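Local coordinates for protein Tas1 (Pseudomonas aeruginosa, PDB 6OX6) that pyrophosphorylates adenosine nucleotides to make (p)ppApp as a type VI secretion effector, depleting ADP and ATP in competing bacteria, at residues Phe249-Tyr253 against Ile283-Glu287; Asp341-Tyr345 against Ser426-Tyr430. The contacts are given in a common frame with arbitrary orientation. Where two conformers were deposited one is given. Numbering follows the deposited sequence.

Interaction 1 of 2, residues Phe249-Tyr253 against Ile283-Glu287; sequences FEKVY and IKSRE. With ACT (acetate ion), chain D.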
ATOM      1  N   PHE A 249      17.043 -13.771  -6.348  1.00 52.65           N
ATOM      2  CA  PHE A 249      16.945 -12.456  -5.721  1.00 51.82           C
ATOM      3  C   PHE A 249      17.863 -11.443  -6.377  1.00 52.70           C
ATOM      4  O   PHE A 249      17.434 -10.336  -6.719  1.00 48.82           O
ATOM      5  CB  PHE A 249      17.268 -12.534  -4.234  1.00 55.51           C
ATOM      6  CG  PHE A 249      17.315 -11.187  -3.578  1.00 58.68           C
ATOM      7  CD1 PHE A 249      16.152 -10.600  -3.111  1.00 55.89           C
ATOM      8  CD2 PHE A 249      18.509 -10.496  -3.446  1.00 61.13           C
ATOM      9  CE1 PHE A 249      16.175  -9.354  -2.525  1.00 56.27           C
ATOM     10  CE2 PHE A 249      18.539  -9.244  -2.848  1.00 62.33           C
ATOM     11  CZ  PHE A 249      17.366  -8.675  -2.384  1.00 59.25           C
ATOM     12  N   GLU A 250      19.146 -11.798  -6.546  1.00 57.57           N
ATOM     13  CA  GLU A 250      20.110 -10.826  -7.054  0.50 55.62           C
ATOM     14  C   GLU A 250      19.821 -10.451  -8.496  1.00 55.35           C
ATOM     15  O   GLU A 250      20.054  -9.304  -8.895  1.00 54.15           O
ATOM     16  CB  GLU A 250      21.534 -11.362  -6.926  0.50 56.45           C
ATOM     17  CG  GLU A 250      22.622 -10.313  -7.177  0.50 55.75           C
ATOM     18  CD  GLU A 250      22.479  -9.090  -6.291  0.50 53.13           C
ATOM     19  OE1 GLU A 250      22.287  -9.265  -5.070  0.50 50.88           O
ATOM     20  OE2 GLU A 250      22.571  -7.957  -6.811  0.50 50.64           O
ATOM     21  N   LYS A 251      19.313 -11.389  -9.291  1.00 57.66           N
ATOM     22  CA  LYS A 251      18.928 -11.045 -10.652  1.00 58.89           C
ATOM     23  C   LYS A 251      17.854  -9.959 -10.657  1.00 58.94           C
ATOM     24  O   LYS A 251      17.929  -9.006 -11.439  1.00 58.70           O
ATOM     25  CB  LYS A 251      18.448 -12.293 -11.401  1.00 65.90           C
ATOM     26  CG  LYS A 251      17.988 -11.990 -12.817  1.00 70.47           C
ATOM     27  CD  LYS A 251      17.122 -13.082 -13.432  1.00 73.99           C
ATOM     28  CE  LYS A 251      17.358 -13.159 -14.942  1.00 75.85           C
ATOM     29  NZ  LYS A 251      16.803 -14.404 -15.554  1.00 77.32           N
ATOM     30  N   VAL A 252      16.854 -10.066  -9.781  1.00 58.22           N
ATOM     31  CA  VAL A 252      15.839  -9.018  -9.724  1.00 48.10           C
ATOM     32  C   VAL A 252      16.429  -7.736  -9.149  1.00 52.58           C
ATOM     33  O   VAL A 252      16.238  -6.645  -9.704  1.00 53.63           O
ATOM     34  CB  VAL A 252      14.616  -9.482  -8.916  1.00 52.99           C
ATOM     35  CG1 VAL A 252      13.725  -8.284  -8.613  1.00 50.59           C
ATOM     36  CG2 VAL A 252      13.830 -10.531  -9.690  1.00 48.22           C
ATOM     37  N   TYR A 253      17.178  -7.849  -8.046  1.00 50.50           N
ATOM     38  CA  TYR A 253      17.683  -6.662  -7.353  1.00 51.06           C
ATOM     39  C   TYR A 253      18.513  -5.760  -8.263  1.00 52.65           C
ATOM     40  O   TYR A 253      18.474  -4.531  -8.109  1.00 50.61           O
ATOM     41  CB  TYR A 253      18.505  -7.082  -6.136  1.00 50.36           C
ATOM     42  CG  TYR A 253      18.667  -6.004  -5.073  1.00 53.14           C
ATOM     43  CD1 TYR A 253      19.792  -5.190  -5.058  1.00 52.08           C
ATOM     44  CD2 TYR A 253      17.697  -5.810  -4.075  1.00 53.04           C
ATOM     45  CE1 TYR A 253      19.961  -4.208  -4.096  1.00 52.36           C
ATOM     46  CE2 TYR A 253      17.852  -4.830  -3.106  1.00 53.76           C
ATOM     47  CZ  TYR A 253      18.996  -4.029  -3.119  1.00 55.81           C
ATOM     48  OH  TYR A 253      19.181  -3.047  -2.163  1.00 54.69           O
ATOM     49  N   ILE A 283      17.022   2.775  -3.501  1.00 49.85           N
ATOM     50  CA  ILE A 283      16.552   1.408  -3.683  1.00 60.42           C
ATOM     51  C   ILE A 283      16.310   0.773  -2.321  1.00 52.03           C
ATOM     52  O   ILE A 283      17.028   1.052  -1.355  1.00 49.83           O
ATOM     53  CB  ILE A 283      17.595   0.641  -4.523  1.00 64.29           C
ATOM     54  CG1 ILE A 283      17.246   0.715  -6.005  1.00 67.96           C
ATOM     55  CG2 ILE A 283      17.756  -0.800  -4.092  1.00 64.96           C
ATOM     56  CD1 ILE A 283      17.368   2.101  -6.588  1.00 70.04           C
ATOM     57  N   LYS A 284      15.271  -0.059  -2.219  1.00 48.41           N
ATOM     58  CA  LYS A 284      14.996  -0.728  -0.951  1.00 52.32           C
ATOM     59  C   LYS A 284      16.245  -1.457  -0.471  1.00 58.34           C
ATOM     60  O   LYS A 284      16.947  -2.089  -1.260  1.00 47.55           O
ATOM     61  CB  LYS A 284      13.839  -1.718  -1.100  1.00 50.02           C
ATOM     62  CG  LYS A 284      13.342  -2.288   0.222  1.00 51.08           C
ATOM     63  CD  LYS A 284      12.013  -3.024   0.071  1.00 52.05           C
ATOM     64  CE  LYS A 284      10.935  -2.353   0.925  1.00 58.51           C
ATOM     65  NZ  LYS A 284      10.751  -0.901   0.594  1.00 63.00           N
ATOM     66  N   SER A 285      16.532  -1.362   0.827  1.00 47.47           N
ATOM     67  CA  SER A 285      17.727  -2.016   1.348  1.00 52.66           C
ATOM     68  C   SER A 285      17.616  -3.523   1.193  1.00 51.27           C
ATOM     69  O   SER A 285      16.517  -4.093   1.218  1.00 46.71           O
ATOM     70  CB  SER A 285      17.955  -1.671   2.824  1.00 56.35           C
ATOM     71  OG  SER A 285      17.359  -2.643   3.688  1.00 55.37           O
ATOM     72  N   ARG A 286      18.784  -4.162   1.073  1.00 50.57           N
ATOM     73  CA  ARG A 286      18.871  -5.586   0.769  1.00 50.38           C
ATOM     74  C   ARG A 286      18.108  -6.436   1.785  1.00 49.17           C
ATOM     75  O   ARG A 286      17.239  -7.230   1.410  1.00 47.54           O
ATOM     76  CB  ARG A 286      20.343  -6.014   0.705  1.00 53.07           C
ATOM     77  CG  ARG A 286      20.562  -7.515   0.412  1.00 56.78           C
ATOM     78  CD  ARG A 286      22.041  -7.846   0.023  1.00 64.48           C
ATOM     79  NE  ARG A 286      22.142  -8.155  -1.400  1.00 64.93           N
ATOM     80  CZ  ARG A 286      22.636  -7.314  -2.304  1.00 64.11           C
ATOM     81  NH1 ARG A 286      23.089  -6.127  -1.912  1.00 67.34           N
ATOM     82  NH2 ARG A 286      22.680  -7.652  -3.588  1.00 60.61           N
ATOM     83  N   GLU A 287      18.439  -6.297   3.076  1.00 50.19           N
ATOM     84  CA  GLU A 287      17.818  -7.143   4.096  1.00 53.37           C
ATOM     85  C   GLU A 287      16.313  -6.961   4.120  1.00 51.01           C
ATOM     86  O   GLU A 287      15.559  -7.930   4.275  1.00 53.06           O
ATOM     87  CB  GLU A 287      18.389  -6.839   5.485  1.00 55.46           C
ATOM     88  CG  GLU A 287      17.930  -7.803   6.601  1.00 61.47           C
ATOM     89  CD  GLU A 287      18.506  -9.226   6.472  1.00 72.55           C
ATOM     90  OE1 GLU A 287      17.808 -10.187   6.888  1.00 76.38           O
ATOM     91  OE2 GLU A 287      19.654  -9.383   5.977  1.00 75.61           O
TER
HETATM   92  C   ACT D 502      12.250   0.833   3.012  1.00 53.88           C
HETATM   93  O   ACT D 502      11.774  -0.293   3.343  1.00 54.78           O
HETATM   94  OXT ACT D 502      11.624   1.862   2.666  1.00 53.70           O
HETATM   95  CH3 ACT D 502      13.832   0.947   3.039  1.00 52.83           C
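Arg286 and Tyr253 account for most of the 293 Å² buried here, 103 and 91 Å² respectively. Arg286 is the first residue of helix 286-296, directly after the N-cap residue Ser285, and its long side chain reaches across to the side chains of Tyr253 and Glu250 on helix 249-253. Its CZ sits 4.8 Å from the centroid of the Tyr253 ring and 25° off the ring normal, which places the guanidinium over the ring face in a cation-pi contact. In its own plane the same group forms a salt bridge to Glu250, with Arg286 NH2 and Glu250 OE1 modelled at 2.2 Å; that separation is unusually short, and Glu250 was deposited in two conformers, so its exact value deserves caution. The hydroxyl of Tyr253 extends further and donates a hydrogen bond to the backbone, Tyr253 OH to Lys284 O at 2.6 Å, while Tyr253 CZ packs 3.6 Å from Ile283 CG2. Lys284 NZ forms a salt bridge to Asp306 and a weak hydrogen bond, 3.0 Å, to O of the acetate, probably from the crystallisation liquor. Phe249, one turn before Tyr253, places CE2 4.0 Å from Arg286 NE and turns its ring onto Ala289, Met290 and Ile293 of helix 286-296. Salt bridge, cation-pi contact and hydrogen bond thus tie helix 249-253 down alongside the apolar packing of Phe249 and Ile283.

Interaction 2 of 2, residues Asp341-Tyr345 against Ser426-Tyr430; sequences DPLGY and SRAYY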
ATOM      1  N   ASP A 341     -11.696   2.455   2.553  1.00 28.92           N
ATOM      2  CA  ASP A 341     -10.628   2.086   3.471  1.00 26.76           C
ATOM      3  C   ASP A 341     -11.130   2.118   4.925  1.00 25.84           C
ATOM      4  O   ASP A 341     -11.622   3.165   5.376  1.00 20.97           O
ATOM      5  CB  ASP A 341      -9.475   3.061   3.265  1.00 28.15           C
ATOM      6  CG  ASP A 341      -8.340   2.866   4.259  1.00 25.38           C
ATOM      7  OD1 ASP A 341      -8.208   1.779   4.868  1.00 22.42           O
ATOM      8  OD2 ASP A 341      -7.548   3.813   4.410  1.00 23.80           O
ATOM      9  N   PRO A 342     -11.006   1.019   5.688  1.00 28.79           N
ATOM     10  CA  PRO A 342     -11.454   1.053   7.093  1.00 27.14           C
ATOM     11  C   PRO A 342     -10.783   2.143   7.899  1.00 22.05           C
ATOM     12  O   PRO A 342     -11.355   2.624   8.889  1.00 20.41           O
ATOM     13  CB  PRO A 342     -11.062  -0.333   7.629  1.00 30.69           C
ATOM     14  CG  PRO A 342     -10.827  -1.178   6.419  1.00 31.94           C
ATOM     15  CD  PRO A 342     -10.310  -0.250   5.374  1.00 30.18           C
ATOM     16  N   LEU A 343      -9.580   2.546   7.512  1.00 18.42           N
ATOM     17  CA  LEU A 343      -8.858   3.597   8.208  1.00 15.76           C
ATOM     18  C   LEU A 343      -9.075   4.986   7.609  1.00 16.33           C
ATOM     19  O   LEU A 343      -8.499   5.943   8.115  1.00 19.02           O
ATOM     20  CB  LEU A 343      -7.361   3.277   8.218  1.00 15.23           C
ATOM     21  CG  LEU A 343      -6.945   1.891   8.761  1.00 20.29           C
ATOM     22  CD1 LEU A 343      -5.394   1.847   8.921  1.00 17.58           C
ATOM     23  CD2 LEU A 343      -7.617   1.525  10.038  1.00 22.17           C
ATOM     24  N   GLY A 344      -9.874   5.124   6.556  1.00 17.85           N
ATOM     25  CA  GLY A 344     -10.249   6.448   6.068  1.00 19.53           C
ATOM     26  C   GLY A 344      -9.159   7.221   5.362  1.00 20.71           C
ATOM     27  O   GLY A 344      -9.323   8.425   5.117  1.00 20.32           O
ATOM     28  N   TYR A 345      -8.072   6.563   4.982  1.00 17.98           N
ATOM     29  CA  TYR A 345      -7.006   7.237   4.266  1.00 18.14           C
ATOM     30  C   TYR A 345      -7.449   7.524   2.825  1.00 20.52           C
ATOM     31  O   TYR A 345      -8.374   6.895   2.300  1.00 23.01           O
ATOM     32  CB  TYR A 345      -5.737   6.367   4.311  1.00 18.24           C
ATOM     33  CG  TYR A 345      -4.506   6.956   3.629  1.00 26.11           C
ATOM     34  CD1 TYR A 345      -3.927   6.315   2.545  1.00 38.25           C
ATOM     35  CD2 TYR A 345      -3.948   8.152   4.065  1.00 27.44           C
ATOM     36  CE1 TYR A 345      -2.802   6.848   1.904  1.00 44.64           C
ATOM     37  CE2 TYR A 345      -2.827   8.692   3.448  1.00 36.30           C
ATOM     38  CZ  TYR A 345      -2.260   8.024   2.373  1.00 46.81           C
ATOM     39  OH  TYR A 345      -1.166   8.533   1.733  1.00 56.55           O
ATOM     40  N   SER A 426      -9.342   6.595  13.291  1.00 19.49           N
ATOM     41  CA  SER A 426      -8.526   6.944  12.128  1.00 16.23           C
ATOM     42  C   SER A 426      -9.357   7.648  11.070  1.00 17.09           C
ATOM     43  O   SER A 426      -8.946   8.693  10.541  1.00 19.67           O
ATOM     44  CB  SER A 426      -7.872   5.682  11.569  1.00 15.90           C
ATOM     45  OG  SER A 426      -7.035   5.994  10.458  1.00 16.09           O
ATOM     46  N   ARG A 427     -10.578   7.153  10.824  1.00 18.39           N
ATOM     47  CA  ARG A 427     -11.456   7.779   9.843  1.00 22.78           C
ATOM     48  C   ARG A 427     -11.857   9.168  10.300  1.00 24.83           C
ATOM     49  O   ARG A 427     -11.864  10.115   9.503  1.00 22.69           O
ATOM     50  CB  ARG A 427     -12.716   6.937   9.625  1.00 22.92           C
ATOM     51  CG  ARG A 427     -12.462   5.595   8.960  1.00 26.83           C
ATOM     52  CD  ARG A 427     -13.782   4.956   8.480  1.00 31.04           C
ATOM     53  NE  ARG A 427     -14.694   4.701   9.589  1.00 34.49           N
ATOM     54  CZ  ARG A 427     -14.628   3.623  10.376  1.00 32.18           C
ATOM     55  NH1 ARG A 427     -13.701   2.686  10.162  1.00 22.52           N
ATOM     56  NH2 ARG A 427     -15.507   3.467  11.360  1.00 30.56           N
ATOM     57  N   ALA A 428     -12.187   9.307  11.586  1.00 22.44           N
ATOM     58  CA  ALA A 428     -12.546  10.626  12.098  1.00 28.00           C
ATOM     59  C   ALA A 428     -11.371  11.594  11.964  1.00 25.87           C
ATOM     60  O   ALA A 428     -11.557  12.779  11.658  1.00 25.78           O
ATOM     61  CB  ALA A 428     -13.007  10.509  13.548  1.00 30.03           C
ATOM     62  N   TYR A 429     -10.145  11.095  12.151  1.00 23.22           N
ATOM     63  CA  TYR A 429      -8.978  11.965  12.052  1.00 21.45           C
ATOM     64  C   TYR A 429      -8.796  12.452  10.627  1.00 21.94           C
ATOM     65  O   TYR A 429      -8.722  13.662  10.374  1.00 25.49           O
ATOM     66  CB  TYR A 429      -7.732  11.215  12.539  1.00 22.92           C
ATOM     67  CG  TYR A 429      -6.421  11.961  12.362  1.00 23.43           C
ATOM     68  CD1 TYR A 429      -6.060  13.020  13.214  1.00 20.05           C
ATOM     69  CD2 TYR A 429      -5.516  11.568  11.380  1.00 21.67           C
ATOM     70  CE1 TYR A 429      -4.832  13.680  13.051  1.00 21.07           C
ATOM     71  CE2 TYR A 429      -4.312  12.226  11.206  1.00 19.79           C
ATOM     72  CZ  TYR A 429      -3.980  13.274  12.028  1.00 22.21           C
ATOM     73  OH  TYR A 429      -2.757  13.876  11.815  1.00 23.55           O
ATOM     74  N   TYR A 430      -8.714  11.524   9.679  1.00 18.63           N
ATOM     75  CA  TYR A 430      -8.511  11.915   8.288  1.00 18.74           C
ATOM     76  C   TYR A 430      -9.669  12.731   7.751  1.00 21.25           C
ATOM     77  O   TYR A 430      -9.463  13.560   6.862  1.00 24.97           O
ATOM     78  CB  TYR A 430      -8.334  10.684   7.422  1.00 18.26           C
ATOM     79  CG  TYR A 430      -6.949  10.090   7.495  1.00 18.35           C
ATOM     80  CD1 TYR A 430      -5.806  10.894   7.370  1.00 16.27           C
ATOM     81  CD2 TYR A 430      -6.774   8.724   7.674  1.00 17.74           C
ATOM     82  CE1 TYR A 430      -4.513  10.328   7.415  1.00 15.88           C
ATOM     83  CE2 TYR A 430      -5.489   8.152   7.691  1.00 15.87           C
ATOM     84  CZ  TYR A 430      -4.380   8.964   7.567  1.00 17.83           C
ATOM     85  OH  TYR A 430      -3.127   8.359   7.595  1.00 22.02           O
TER
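A type I beta turn, Asp341 to Gly344, lies between strands 332-336 and 347-353 and packs on helix 419-435. Asp341 organises it: OD1 accepts from Leu343 N at 3.1 Å, an Asx turn, and OD2 accepts from Tyr345 N at 2.9 Å, while the turn closes through Gly344 N to Asp341 O at 2.9 Å. The same carboxylate forms a salt bridge to Arg60 of the Pa14_01140 chain, the immunity protein, so the turn also belongs to the toxin-immunity interface. Pro342 offers its carbonyl to the helix, Arg427 NH1 donating to Pro342 O at 2.7 Å. Leu343 does likewise with Ser426, OG to Leu343 O at 2.8 Å; its CA-to-CB bond points away overall, although Leu343 CB lies 3.5 Å from Ser426 OG, and its side chain meets Tyr406 and Trp409 of helix 402-410. At Gly344 the backbone comes closest, its CA 4.2 Å from Arg427 CA; phi is 72°, and an ideal CB would clash at 2.7 Å from Arg427 CA. Gly344 O accepts from Arg434, further along the helix. Tyr345 lies beside Tyr430, ring centroids 5.5 Å apart and planes at 55°, with Tyr345 CD2 3.6 Å from Tyr430 CZ.

Overall arrangement
The two contacts lie on opposite sides of the chain's centre, 33 Å apart between centres and about 15 Å between nearest atoms, and they share no helix or strand. Interaction 1 is a surface contact, with one of seven touching residues buried, whereas interaction 2 has six of eight buried. Both reach backbone carbonyls with side chains and both involve aromatic rings; the exposed contact adds a salt bridge and a cation-pi contact, whereas across the buried one the polar links are two side-chain hydrogen bonds to turn carbonyls. In series along the sequence, interaction 1 joins helix 249-253 to helix 286-296, interaction 2 an inter-strand loop to helix 419-435. Of the two, the Pa14_01140 chain touches interaction 2.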